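Fibrinogen binding protein (Staphylococcus aureus subsp. aureus Mu50, PDB 3DOA) probably binds fibrinogen and, as in related NFACT-family proteins, may act in ribosome-associated quality control. Local coordinates at residues A[4-9]-A[199-204]; A[93-98]-A[169-174]; A[178-183]-A[220-225]. All coordinates share one frame; numbering follows the deposited sequence. Where two conformers were deposited one is given.

Interaction 1 is the buried contact of the three, joining the N-terminal helix 5-15 to the linker that enters helix 203-210. Interaction 2, about 9 Å away between centres, is partly buried and touches it directly: Asn-95 ND2 lies close to Glu-199 O, probably hydrogen-bonded. There a β-hairpin turn meets the loop before helix 176-179. Interaction 3 lies farther out, its centre about 25 Å from the chain's, and packs the end of helix 176-179 and the residues after it on helix 220-232; Phe-225 ties it to both others, meeting Phe-201 and Pro-171. The chemistry follows: two hydrogen bonds and a leucine-phenylalanine contact in interaction 1, amides against rings in interaction 2, purely apolar packing in interaction 3.

Interaction 1: A[4-9]-A[199-204]; sequences DGLFTK and EGFSPL
Two hydrogen bonds join Asp-4 and Gly-5, at the start of helix 5-15, to Gly-200 and Ser-202. The side-chain bond runs from Ser-202 OG to Asp-4 OD1 (2.7 Å), meeting the carboxylate on its syn side and 20° out of its plane. Asp-4 CG is anti to its own carbonyl carbon (chi1 -78°), and the carboxylate reaches across to the serine. Ser-202 is the N-cap of helix 203-210, and its OG also takes a weak bond from Ile-205 N. The backbone bond is Gly-5 N to Gly-200 O (2.9 Å), which uses a lone pair in the carbonyl plane. Within the first turn of helix 5-15, Asp-4 O accepts both Thr-8 N and Thr-8 OG1, the latter at 2.7 Å.

With no side chain on either glycine, the two backbones come close: Gly-5 CA and Gly-200 CA are 3.9 Å apart. The backbone angles of Gly-200 (phi 74°) by themselves call for glycine, since a side chain there would run into the carbonyl O of Glu-199, and it would also collide with Gly-5 CA. The contact thus brings the N-terminal helix against the linker between helices 190-197 and 203-210, in the helical part of a protein whose family belongs to the H2TH clan. Arg-97 NH1, from the neighbouring β-hairpin, also bonds to Phe-201 O.

Between the two segments the apolar contact is Leu-6 with Phe-201. Leu-6 CD1 comes to 4.0 Å from Phe-201 CE1, with the two side chains running obliquely to one another. Met-229 of helix 220-232 touches both residues.

Interaction 2: A[93-98]-A[169-174]; sequences IGNDRR and INPYDI
Asn-95 reaches from the tip of a β-hairpin into the loop formed by Asn-170, Pro-171 and Tyr-172. Its CB lies beside the Asn-170 amide, 3.5 Å from Asn-170 OD1 and nearly as close to ND2 of the same group. CG, anti to the backbone N (chi1 -170°), lies near Tyr-172 CE2 and Pro-171 CG. At the tip the two branches part. Asn-95 OD1 points at the rim of the tyrosine ring, in its plane and 3.5 Å from Tyr-172 CE2; the amide and ring planes stand 85° apart. Asn-95 ND2 instead lies against the proline ring, 3.3 Å from Pro-171 CG, and probably donates to Glu-199 O.

The hairpin joins strands 86-92 and 98-106 through a type II' turn from Ile-93 to Asp-96, in which Gly-94 takes the positive phi and Asp-96 N bonds to Ile-93 O (3.0 Å). The opposing loop is held by an Asx turn: Asn-170 OD1 accepts Tyr-172 N (2.8 Å). That bond favours an amide orientation with Asn-170 ND2 facing the hairpin, where it comes to 3.1 Å from Asn-95 N. Both are donors, so the approach is not a hydrogen bond. Farther along the tyrosine, OH bonds to Thr-232 of helix 220-232, while the side chain also touches Leu-6 and Lys-9 of helix 5-15.

The chemistry implies that the two loops meet by van der Waals contact of polar and ring groups, while the bonds of Asn-170 OD1 and Tyr-172 OH, and the probable one of Asn-95 ND2, lead to third parties or stay local.

Interaction 3: A[178-183]-A[220-225]; sequences EVLKYI and TLPEAF
Val-179, whose side chain meets Phe-225, gives its backbone O to Tyr-182 N (2.8 Å). A similar bond runs from Ile-183 N to Leu-180 O (2.9 Å). Residues 178-183 present Val-179, Leu-180 and Ile-183 to one side of helix 220-232, so that the end of helix 176-179 and the residues after it pack against that helix in the helical part of the protein. The interface itself is wholly apolar.

Leu-180 and Pro-222 meet at about a right angle. Leu-180 CD2 is 3.8 Å from Pro-222 CD and about as far from CG, so the methyl rests against one part of the pyrrolidine ring; the same methyl also approaches Leu-221 CB. Ile-183 and Leu-221 reach toward each other tip to tip, joined through Ile-183 CG1 and Leu-221 CD2 (3.9 Å). Leu-221 CG is anti to its backbone N (chi1 -180°), and CD2 beyond it meets the isoleucine. Ile-190 of helix 190-197 touches both of these residues, and Ile-209 of helix 203-210 packs on Leu-221, so the contact merges with the neighbouring helices.

Toward the next turn of helix 220-232, Phe-225 also has its CG anti to the backbone N, and its ring extends to Val-179. Val-179 CG2 makes a CH-pi contact over one ring face, 3.7 Å from the Phe-225 centroid and only 1° from the ring normal, almost equally distant from all six carbons.

Interaction 1: A[4-9]-A[199-204]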
loop_
_atom_site.group_PDB
_atom_site.type_symbol
_atom_site.label_atom_id
_atom_site.label_comp_id
_atom_site.label_asym_id
_atom_site.label_seq_id
_atom_site.Cartn_x
_atom_site.Cartn_y
_atom_site.Cartn_z
ATOM N N ASP A 4 -1.567 -3.233 -5.187
ATOM C CA ASP A 4 -2.388 -2.114 -5.609
ATOM C C ASP A 4 -2.646 -1.010 -4.620
ATOM O O ASP A 4 -2.478 -1.173 -3.397
ATOM C CB ASP A 4 -3.824 -2.664 -5.605
ATOM C CG ASP A 4 -4.108 -3.454 -6.722
ATOM O OD1 ASP A 4 -3.122 -3.863 -7.328
ATOM O OD2 ASP A 4 -5.287 -3.653 -7.032
ATOM N N GLY A 5 -3.284 0.021 -5.154
ATOM C CA GLY A 5 -4.122 0.871 -4.371
ATOM C C GLY A 5 -5.128 0.079 -3.575
ATOM O O GLY A 5 -5.163 0.156 -2.363
ATOM N N LEU A 6 -5.958 -0.709 -4.239
ATOM C CA LEU A 6 -7.062 -1.371 -3.536
ATOM C C LEU A 6 -6.584 -2.363 -2.477
ATOM O O LEU A 6 -7.171 -2.468 -1.396
ATOM C CB LEU A 6 -8.019 -2.012 -4.536
ATOM C CG LEU A 6 -8.485 -1.101 -5.684
ATOM C CD1 LEU A 6 -9.031 -2.009 -6.629
ATOM C CD2 LEU A 6 -9.568 -0.060 -5.350
ATOM N N PHE A 7 -5.508 -3.073 -2.772
ATOM C CA PHE A 7 -4.886 -3.933 -1.770
ATOM C C PHE A 7 -4.461 -3.082 -0.560
ATOM O O PHE A 7 -4.851 -3.357 0.600
ATOM C CB PHE A 7 -3.690 -4.651 -2.365
ATOM C CG PHE A 7 -3.213 -5.745 -1.528
ATOM C CD1 PHE A 7 -3.765 -7.008 -1.644
ATOM C CD2 PHE A 7 -2.259 -5.523 -0.569
ATOM C CE1 PHE A 7 -3.344 -8.096 -0.824
ATOM C CE2 PHE A 7 -1.814 -6.578 0.249
ATOM C CZ PHE A 7 -2.366 -7.894 0.116
ATOM N N THR A 8 -3.709 -2.013 -0.840
ATOM C CA THR A 8 -3.411 -0.999 0.181
ATOM C C THR A 8 -4.657 -0.545 0.963
ATOM O O THR A 8 -4.646 -0.500 2.202
ATOM C CB THR A 8 -2.771 0.214 -0.444
ATOM O OG1 THR A 8 -1.556 -0.187 -1.076
ATOM C CG2 THR A 8 -2.513 1.319 0.573
ATOM N N LYS A 9 -5.743 -0.220 0.290
ATOM C CA LYS A 9 -6.903 0.210 1.048
ATOM C C LYS A 9 -7.166 -0.840 2.101
ATOM O O LYS A 9 -7.424 -0.495 3.245
ATOM C CB LYS A 9 -8.151 0.454 0.155
ATOM C CG LYS A 9 -9.509 0.293 0.876
ATOM C CD LYS A 9 -10.723 0.584 -0.034
ATOM C CE LYS A 9 -11.683 1.604 0.543
ATOM N NZ LYS A 9 -11.846 1.404 2.037
ATOM N N GLU A 199 -6.274 5.818 -10.433
ATOM C CA GLU A 199 -5.201 5.825 -9.394
ATOM C C GLU A 199 -5.224 4.521 -8.643
ATOM O O GLU A 199 -6.265 4.022 -8.198
ATOM C CB GLU A 199 -5.375 7.041 -8.414
ATOM C CG GLU A 199 -4.400 7.133 -7.141
ATOM C CD GLU A 199 -4.706 8.314 -6.115
ATOM O OE1 GLU A 199 -5.902 8.728 -5.891
ATOM O OE2 GLU A 199 -3.691 8.810 -5.507
ATOM N N GLY A 200 -4.067 3.941 -8.510
ATOM C CA GLY A 200 -3.988 2.710 -7.755
ATOM C C GLY A 200 -4.507 1.430 -8.374
ATOM O O GLY A 200 -4.544 0.402 -7.697
ATOM N N PHE A 201 -4.882 1.455 -9.644
ATOM C CA PHE A 201 -5.263 0.224 -10.341
ATOM C C PHE A 201 -4.066 -0.630 -10.751
ATOM O O PHE A 201 -2.938 -0.147 -10.802
ATOM C CB PHE A 201 -6.104 0.548 -11.571
ATOM C CG PHE A 201 -7.595 0.639 -11.302
ATOM C CD1 PHE A 201 -8.137 0.378 -10.028
ATOM C CD2 PHE A 201 -8.463 0.912 -12.356
ATOM C CE1 PHE A 201 -9.502 0.431 -9.815
ATOM C CE2 PHE A 201 -9.814 0.967 -12.136
ATOM C CZ PHE A 201 -10.330 0.725 -10.860
ATOM N N SER A 202 -4.334 -1.910 -10.982
ATOM C CA SER A 202 -3.370 -2.901 -11.484
ATOM C C SER A 202 -4.044 -3.744 -12.569
ATOM O O SER A 202 -5.311 -3.880 -12.597
ATOM C CB SER A 202 -2.982 -3.882 -10.391
ATOM O OG SER A 202 -4.168 -4.403 -9.805
ATOM N N PRO A 203 -3.211 -4.374 -13.411
ATOM C CA PRO A 203 -3.584 -5.418 -14.309
ATOM C C PRO A 203 -4.619 -6.375 -13.698
ATOM O O PRO A 203 -5.708 -6.560 -14.260
ATOM C CB PRO A 203 -2.257 -6.101 -14.521
ATOM C CG PRO A 203 -1.342 -5.021 -14.576
ATOM C CD PRO A 203 -1.776 -4.107 -13.531
ATOM N N LEU A 204 -4.296 -6.915 -12.530
ATOM C CA LEU A 204 -5.181 -7.828 -11.855
ATOM C C LEU A 204 -6.575 -7.297 -11.800
ATOM O O LEU A 204 -7.526 -7.987 -12.248
ATOM C CB LEU A 204 -4.713 -8.115 -10.437
ATOM C CG LEU A 204 -3.601 -9.157 -10.313
ATOM C CD1 LEU A 204 -2.736 -9.077 -8.994
ATOM C CD2 LEU A 204 -4.295 -10.496 -10.457
#

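Interaction 2: A[93-98]-A[169-174]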
loop_
_atom_site.group_PDB
_atom_site.type_symbol
_atom_site.label_atom_id
_atom_site.label_comp_id
_atom_site.label_asym_id
_atom_site.label_seq_id
_atom_site.Cartn_x
_atom_site.Cartn_y
_atom_site.Cartn_z
ATOM N N ILE A 93 -3.041 7.592 1.114
ATOM C CA ILE A 93 -3.248 8.856 0.409
ATOM C C ILE A 93 -4.036 8.576 -0.843
ATOM O O ILE A 93 -3.553 7.962 -1.777
ATOM C CB ILE A 93 -1.950 9.601 0.110
ATOM C CG1 ILE A 93 -1.094 9.678 1.389
ATOM C CG2 ILE A 93 -2.255 10.976 -0.337
ATOM C CD1 ILE A 93 -1.808 10.064 2.735
ATOM N N GLY A 94 -5.280 9.016 -0.828
ATOM C CA GLY A 94 -6.219 8.737 -1.907
ATOM C C GLY A 94 -6.374 7.245 -2.057
ATOM O O GLY A 94 -6.414 6.476 -1.047
ATOM N N ASN A 95 -6.409 6.851 -3.340
ATOM C CA ASN A 95 -6.284 5.409 -3.728
ATOM C C ASN A 95 -4.867 5.002 -4.184
ATOM O O ASN A 95 -4.719 3.948 -4.733
ATOM C CB ASN A 95 -7.390 4.989 -4.739
ATOM C CG ASN A 95 -7.445 3.485 -4.973
ATOM O OD1 ASN A 95 -7.511 2.666 -4.032
ATOM N ND2 ASN A 95 -7.398 3.114 -6.256
ATOM N N ASP A 96 -3.842 5.798 -3.842
ATOM C CA ASP A 96 -2.486 5.566 -4.305
ATOM C C ASP A 96 -1.860 4.497 -3.471
ATOM O O ASP A 96 -2.471 4.035 -2.538
ATOM C CB ASP A 96 -1.619 6.829 -4.330
ATOM C CG ASP A 96 -0.363 6.640 -5.209
ATOM O OD1 ASP A 96 -0.323 5.614 -5.940
ATOM O OD2 ASP A 96 0.615 7.446 -5.190
ATOM N N ARG A 97 -0.684 4.052 -3.888
ATOM C CA ARG A 97 0.106 3.036 -3.184
ATOM C C ARG A 97 1.123 3.697 -2.151
ATOM O O ARG A 97 2.374 3.514 -2.208
ATOM C CB ARG A 97 0.897 2.155 -4.178
ATOM C CG ARG A 97 0.155 1.313 -5.219
ATOM C CD ARG A 97 0.952 1.366 -6.582
ATOM N NE ARG A 97 0.654 0.176 -7.387
ATOM C CZ ARG A 97 -0.231 0.053 -8.422
ATOM N NH1 ARG A 97 -0.937 1.099 -8.897
ATOM N NH2 ARG A 97 -0.394 -1.145 -9.021
ATOM N N ARG A 98 0.496 4.396 -1.203
ATOM C CA ARG A 98 1.084 5.254 -0.230
ATOM C C ARG A 98 0.337 5.193 1.122
ATOM O O ARG A 98 -0.889 5.406 1.218
ATOM C CB ARG A 98 1.027 6.662 -0.744
ATOM C CG ARG A 98 2.103 6.938 -1.708
ATOM C CD ARG A 98 1.798 8.120 -2.621
ATOM N NE ARG A 98 2.029 9.425 -2.004
ATOM C CZ ARG A 98 1.247 10.493 -2.189
ATOM N NH1 ARG A 98 0.175 10.415 -2.957
ATOM N NH2 ARG A 98 1.538 11.655 -1.591
ATOM N N ILE A 169 -7.533 9.455 -11.724
ATOM C CA ILE A 169 -8.723 9.687 -10.952
ATOM C C ILE A 169 -8.861 8.628 -9.902
ATOM O O ILE A 169 -8.381 7.535 -10.062
ATOM C CB ILE A 169 -9.946 9.649 -11.812
ATOM C CG1 ILE A 169 -9.899 10.771 -12.816
ATOM C CG2 ILE A 169 -11.141 9.855 -10.982
ATOM C CD1 ILE A 169 -9.838 10.315 -14.212
ATOM N N ASN A 170 -9.502 8.977 -8.805
ATOM C CA ASN A 170 -9.721 8.038 -7.721
ATOM C C ASN A 170 -11.002 7.232 -8.074
ATOM O O ASN A 170 -12.123 7.771 -8.148
ATOM C CB ASN A 170 -9.813 8.731 -6.347
ATOM C CG ASN A 170 -9.826 7.733 -5.147
ATOM O OD1 ASN A 170 -10.450 6.660 -5.170
ATOM N ND2 ASN A 170 -9.118 8.091 -4.099
ATOM N N PRO A 171 -10.820 5.927 -8.311
ATOM C CA PRO A 171 -11.922 5.114 -8.638
ATOM C C PRO A 171 -12.988 5.188 -7.603
ATOM O O PRO A 171 -14.134 4.883 -7.918
ATOM C CB PRO A 171 -11.335 3.716 -8.674
ATOM C CG PRO A 171 -10.109 3.800 -8.008
ATOM C CD PRO A 171 -9.591 5.131 -8.287
ATOM N N TYR A 172 -12.678 5.575 -6.380
ATOM C CA TYR A 172 -13.765 5.683 -5.433
ATOM C C TYR A 172 -14.560 6.945 -5.622
ATOM O O TYR A 172 -15.608 7.031 -5.081
ATOM C CB TYR A 172 -13.271 5.563 -4.017
ATOM C CG TYR A 172 -12.783 4.206 -3.746
ATOM C CD1 TYR A 172 -13.694 3.180 -3.494
ATOM C CD2 TYR A 172 -11.431 3.910 -3.762
ATOM C CE1 TYR A 172 -13.296 1.884 -3.284
ATOM C CE2 TYR A 172 -10.999 2.591 -3.538
ATOM C CZ TYR A 172 -11.959 1.596 -3.304
ATOM O OH TYR A 172 -11.600 0.315 -3.073
ATOM N N ASP A 173 -14.098 7.919 -6.400
ATOM C CA ASP A 173 -14.795 9.224 -6.491
ATOM C C ASP A 173 -15.680 9.337 -7.724
ATOM O O ASP A 173 -16.124 10.410 -8.121
ATOM C CB ASP A 173 -13.767 10.349 -6.517
ATOM C CG ASP A 173 -12.967 10.462 -5.196
ATOM O OD1 ASP A 173 -13.334 9.907 -4.103
ATOM O OD2 ASP A 173 -11.922 11.145 -5.258
ATOM N N ILE A 174 -15.948 8.203 -8.345
ATOM C CA ILE A 174 -16.485 8.205 -9.696
ATOM C C ILE A 174 -17.466 7.055 -9.761
ATOM O O ILE A 174 -17.300 6.068 -9.016
ATOM C CB ILE A 174 -15.334 8.065 -10.686
ATOM C CG1 ILE A 174 -15.841 8.211 -12.104
ATOM C CG2 ILE A 174 -14.576 6.740 -10.475
ATOM C CD1 ILE A 174 -14.746 8.635 -13.068
#

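Interaction 3: A[178-183]-A[220-225]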
loop_
_atom_site.group_PDB
_atom_site.type_symbol
_atom_site.label_atom_id
_atom_site.label_comp_id
_atom_site.label_asym_id
_atom_site.label_seq_id
_atom_site.Cartn_x
_atom_site.Cartn_y
_atom_site.Cartn_z
ATOM N N GLU A 178 -20.017 7.420 -15.131
ATOM C CA GLU A 178 -19.065 8.525 -15.296
ATOM C C GLU A 178 -17.738 8.103 -15.897
ATOM O O GLU A 178 -17.147 8.877 -16.646
ATOM C CB GLU A 178 -18.766 9.180 -13.931
ATOM C CG GLU A 178 -19.760 10.281 -13.513
ATOM C CD GLU A 178 -19.863 10.545 -11.994
ATOM O OE1 GLU A 178 -19.093 9.983 -11.185
ATOM O OE2 GLU A 178 -20.760 11.326 -11.612
ATOM N N VAL A 179 -17.263 6.902 -15.548
ATOM C CA VAL A 179 -16.098 6.259 -16.213
ATOM C C VAL A 179 -16.118 6.326 -17.749
ATOM O O VAL A 179 -15.087 6.504 -18.403
ATOM C CB VAL A 179 -15.969 4.794 -15.823
ATOM C CG1 VAL A 179 -14.681 4.234 -16.353
ATOM C CG2 VAL A 179 -16.042 4.605 -14.309
ATOM N N LEU A 180 -17.306 6.216 -18.326
ATOM C CA LEU A 180 -17.421 6.148 -19.773
ATOM C C LEU A 180 -16.701 7.282 -20.402
ATOM O O LEU A 180 -15.960 7.069 -21.333
ATOM C CB LEU A 180 -18.854 6.114 -20.229
ATOM C CG LEU A 180 -19.591 4.860 -19.763
ATOM C CD1 LEU A 180 -20.970 4.849 -20.388
ATOM C CD2 LEU A 180 -18.787 3.520 -20.038
ATOM N N LYS A 181 -16.865 8.481 -19.867
ATOM C CA LYS A 181 -16.141 9.647 -20.395
ATOM C C LYS A 181 -14.676 9.400 -20.764
ATOM O O LYS A 181 -14.146 10.044 -21.650
ATOM C CB LYS A 181 -16.155 10.774 -19.374
ATOM C CG LYS A 181 -17.493 11.465 -19.247
ATOM C CD LYS A 181 -17.411 12.715 -18.328
ATOM C CE LYS A 181 -17.008 12.355 -16.854
ATOM N NZ LYS A 181 -18.188 11.705 -16.195
ATOM N N TYR A 182 -14.020 8.490 -20.063
ATOM C CA TYR A 182 -12.571 8.299 -20.216
ATOM C C TYR A 182 -12.177 7.060 -21.037
ATOM O O TYR A 182 -11.009 6.671 -21.009
ATOM C CB TYR A 182 -11.903 8.224 -18.805
ATOM C CG TYR A 182 -12.312 9.379 -17.910
ATOM C CD1 TYR A 182 -11.757 10.634 -18.098
ATOM C CD2 TYR A 182 -13.296 9.220 -16.916
ATOM C CE1 TYR A 182 -12.154 11.745 -17.316
ATOM C CE2 TYR A 182 -13.724 10.307 -16.131
ATOM C CZ TYR A 182 -13.138 11.600 -16.327
ATOM O OH TYR A 182 -13.519 12.744 -15.585
ATOM N N ILE A 183 -13.150 6.426 -21.717
ATOM C CA ILE A 183 -12.958 5.155 -22.458
ATOM C C ILE A 183 -13.385 5.290 -23.907
ATOM O O ILE A 183 -14.504 5.718 -24.175
ATOM C CB ILE A 183 -13.829 4.057 -21.905
ATOM C CG1 ILE A 183 -13.459 3.772 -20.448
ATOM C CG2 ILE A 183 -13.701 2.844 -22.802
ATOM C CD1 ILE A 183 -12.055 3.265 -20.233
ATOM N N THR A 220 -22.283 -2.215 -20.412
ATOM C CA THR A 220 -21.819 -3.217 -19.463
ATOM C C THR A 220 -20.689 -2.738 -18.549
ATOM O O THR A 220 -20.601 -3.151 -17.380
ATOM C CB THR A 220 -21.354 -4.470 -20.216
ATOM O OG1 THR A 220 -20.424 -4.066 -21.228
ATOM C CG2 THR A 220 -22.542 -5.215 -20.781
ATOM N N LEU A 221 -19.820 -1.880 -19.111
ATOM C CA LEU A 221 -18.594 -1.476 -18.431
ATOM C C LEU A 221 -18.983 -0.881 -17.107
ATOM O O LEU A 221 -18.503 -1.355 -16.086
ATOM C CB LEU A 221 -17.755 -0.544 -19.261
ATOM C CG LEU A 221 -16.441 -0.085 -18.598
ATOM C CD1 LEU A 221 -15.788 -1.157 -17.699
ATOM C CD2 LEU A 221 -15.374 0.463 -19.618
ATOM N N PRO A 222 -19.934 0.083 -17.091
ATOM C CA PRO A 222 -20.383 0.678 -15.832
ATOM C C PRO A 222 -20.789 -0.331 -14.790
ATOM O O PRO A 222 -20.392 -0.224 -13.658
ATOM C CB PRO A 222 -21.585 1.497 -16.254
ATOM C CG PRO A 222 -21.296 1.861 -17.640
ATOM C CD PRO A 222 -20.640 0.683 -18.235
ATOM N N GLU A 223 -21.569 -1.315 -15.204
ATOM C CA GLU A 223 -22.002 -2.411 -14.335
ATOM C C GLU A 223 -20.823 -3.161 -13.752
ATOM O O GLU A 223 -20.819 -3.484 -12.582
ATOM C CB GLU A 223 -22.806 -3.411 -15.166
ATOM C CG GLU A 223 -24.268 -3.236 -15.178
ATOM C CD GLU A 223 -24.899 -3.597 -16.524
ATOM O OE1 GLU A 223 -24.391 -4.539 -17.204
ATOM O OE2 GLU A 223 -25.914 -2.947 -16.917
ATOM N N ALA A 224 -19.847 -3.476 -14.592
ATOM C CA ALA A 224 -18.701 -4.246 -14.142
ATOM C C ALA A 224 -17.930 -3.434 -13.074
ATOM O O ALA A 224 -17.778 -3.833 -11.903
ATOM C CB ALA A 224 -17.798 -4.610 -15.348
ATOM N N PHE A 225 -17.498 -2.247 -13.483
ATOM C CA PHE A 225 -16.879 -1.307 -12.594
ATOM C C PHE A 225 -17.590 -1.217 -11.214
ATOM O O PHE A 225 -16.977 -1.514 -10.169
ATOM C CB PHE A 225 -16.836 0.039 -13.275
ATOM C CG PHE A 225 -16.048 1.063 -12.514
ATOM C CD1 PHE A 225 -14.681 1.241 -12.748
ATOM C CD2 PHE A 225 -16.649 1.866 -11.556
ATOM C CE1 PHE A 225 -13.934 2.215 -12.012
ATOM C CE2 PHE A 225 -15.887 2.824 -10.865
ATOM C CZ PHE A 225 -14.542 2.967 -11.086
#